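Local coordinates for lactaldehyde dehydrogenase (PDB 2IMP) that catalyses the irreversible NAD-dependent oxidation of L-lactaldehyde, formed from L-fucose and L-rhamnose, to L-lactate, and also oxidises glycolaldehyde, at the interface of chains A and B. Coordinates in Å, arbitrary orientation; residue numbers count along the deposited sequence, not the author numbering. Chains: chain A/B, Lactaldehyde dehydrogenase.

The interface of chains A and B. Residues chain A 64-66, 120; chain B 129-130.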
ATOM      1  N   PRO A  64     -12.861   5.601 -19.290  1.00 14.68           N
ATOM      2  CA  PRO A  64     -12.048   4.637 -18.541  1.00 14.26           C
ATOM      3  C   PRO A  64     -10.631   5.247 -18.441  1.00 14.19           C
ATOM      4  O   PRO A  64     -10.192   5.921 -19.372  1.00 13.87           O
ATOM      5  CB  PRO A  64     -12.079   3.398 -19.431  1.00 15.64           C
ATOM      6  CG  PRO A  64     -13.439   3.494 -20.080  1.00 16.74           C
ATOM      7  CD  PRO A  64     -13.530   4.963 -20.437  1.00 13.97           C
ATOM      8  N   ALA A  65      -9.940   5.021 -17.323  1.00 12.16           N
ATOM      9  CA  ALA A  65      -8.605   5.575 -17.141  1.00 11.17           C
ATOM     10  C   ALA A  65      -7.610   5.250 -18.278  1.00 11.57           C
ATOM     11  O   ALA A  65      -6.815   6.105 -18.678  1.00 10.38           O
ATOM     12  CB  ALA A  65      -8.025   5.120 -15.799  1.00 10.16           C
ATOM     13  N   ILE A  66      -7.657   4.024 -18.789  1.00 11.62           N
ATOM     14  CA  ILE A  66      -6.738   3.669 -19.860  1.00 11.36           C
ATOM     15  C   ILE A  66      -6.934   4.550 -21.113  1.00 13.72           C
ATOM     16  O   ILE A  66      -5.988   4.807 -21.857  1.00 13.70           O
ATOM     17  CB  ILE A  66      -6.869   2.182 -20.248  1.00 13.23           C
ATOM     18  CG1 ILE A  66      -5.753   1.802 -21.232  1.00 13.84           C
ATOM     19  CG2 ILE A  66      -8.254   1.907 -20.846  1.00 10.06           C
ATOM     20  CD1 ILE A  66      -4.372   1.715 -20.614  1.00 13.41           C
ATOM     21  N   ARG A 120      -4.320   2.074 -14.724  1.00 12.55           N
ATOM     22  CA  ARG A 120      -4.916   0.908 -14.076  1.00 12.90           C
ATOM     23  C   ARG A 120      -4.285   0.582 -12.709  1.00 15.40           C
ATOM     24  O   ARG A 120      -4.549  -0.475 -12.138  1.00 16.58           O
ATOM     25  CB  ARG A 120      -4.740  -0.325 -14.968  1.00 13.51           C
ATOM     26  CG  ARG A 120      -5.394  -0.253 -16.343  1.00 14.27           C
ATOM     27  CD  ARG A 120      -4.588  -1.075 -17.332  1.00 15.50           C
ATOM     28  NE  ARG A 120      -5.297  -1.358 -18.579  1.00 15.71           N
ATOM     29  CZ  ARG A 120      -4.685  -1.641 -19.726  1.00 14.00           C
ATOM     30  NH1 ARG A 120      -3.359  -1.663 -19.783  1.00 15.44           N
ATOM     31  NH2 ARG A 120      -5.394  -1.930 -20.811  1.00 13.03           N
TER
ATOM     32  N   SER B 129     -11.106  -0.033 -13.793  1.00 12.09           N
ATOM     33  CA  SER B 129     -11.417  -0.945 -14.881  1.00 13.40           C
ATOM     34  C   SER B 129     -11.329  -0.286 -16.266  1.00 12.70           C
ATOM     35  O   SER B 129     -11.439   0.932 -16.368  1.00 14.54           O
ATOM     36  CB  SER B 129     -12.825  -1.502 -14.693  1.00 13.02           C
ATOM     37  OG  SER B 129     -13.260  -2.174 -15.858  1.00 13.54           O
ATOM     38  N   ASP B 130     -11.105  -1.083 -17.308  1.00 13.27           N
ATOM     39  CA  ASP B 130     -11.076  -0.549 -18.671  1.00 14.67           C
ATOM     40  C   ASP B 130     -12.517  -0.380 -19.221  1.00 16.00           C
ATOM     41  O   ASP B 130     -12.742   0.300 -20.226  1.00 15.26           O
ATOM     42  CB  ASP B 130     -10.310  -1.483 -19.618  1.00 13.93           C
ATOM     43  CG  ASP B 130      -8.819  -1.501 -19.359  1.00 14.49           C
ATOM     44  OD1 ASP B 130      -8.354  -0.831 -18.417  1.00 16.11           O
ATOM     45  OD2 ASP B 130      -8.104  -2.195 -20.107  1.00 16.06           O
TER
HETATM   46  O   HOH W   1     -11.156   3.370 -15.213  1.00 12.42           O
HETATM   47  O   HOH W   2      -8.769   1.738 -17.419  1.00 12.69           O
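A:Arg120 and B:Asp130 meet side-on across the subunit boundary, a clear example of how one bidentate ion pair can organise a small polar patch. The guanidinium offers one edge: NE of A:Arg120 bonds to carboxylate oxygen OD1 of B:Asp130 at 3.1 Å, and terminal nitrogen NH2 of the arginine reaches OD2 of the aspartate at 2.8 Å, the latter pair also forming the salt bridge. Both oxygens lie close to the guanidinium plane and are met on their syn sides, OD1 through its syn lone pair. The two flat groups are nearly coplanar, 25° apart, and the bonds are fairly straight, 167° at the hydrogen for NE. The arginine chain is bent at chi2, which probably helps bring its edge to the acid. Within chain A, A:Ile66 backs this arrangement: with CG1 anti to the backbone N (chi1 -172°), its CD1 lies 3.5 Å above the guanidinium plane of A:Arg120, over the centre, and probably limits tilting. CG2 of A:Ile66 packs 3.8 Å from the carboxylate carbon CG of B:Asp130. A:Pro64 adds to the packed part, laying CB and CG of its ring against the backbone carbonyl O of B:Asp130. An alanine in place of A:Arg120 would probably leave the carboxylate without its cationic mate and less firmly fixed in rotation, with A:Ile66 CD1 losing the flat group it rests on. Away from this close-fitting part, contact becomes looser and water-mediated. A:Ala65 and A:Ile66, at the start of helix 65-81, use their backbone N atoms through water. Water 1 joins A:Ala65 N to B:Ser129 O, 2.7 Å from that carbonyl oxygen. Water 2 lies 2.9 Å from A:Ile66 N and 2.8 Å from OD1 of B:Asp130, so OD1 is shared between arginine and water; this helix start may further stabilise the acid's negative charge. The centre of the contact lies about 29 Å from the active-site A:Glu251, and the patch is probably structural: it ties a loop of one subunit to the helix start and arginine of its neighbour, and its symmetry-related twin repeats the link within the homotetramer.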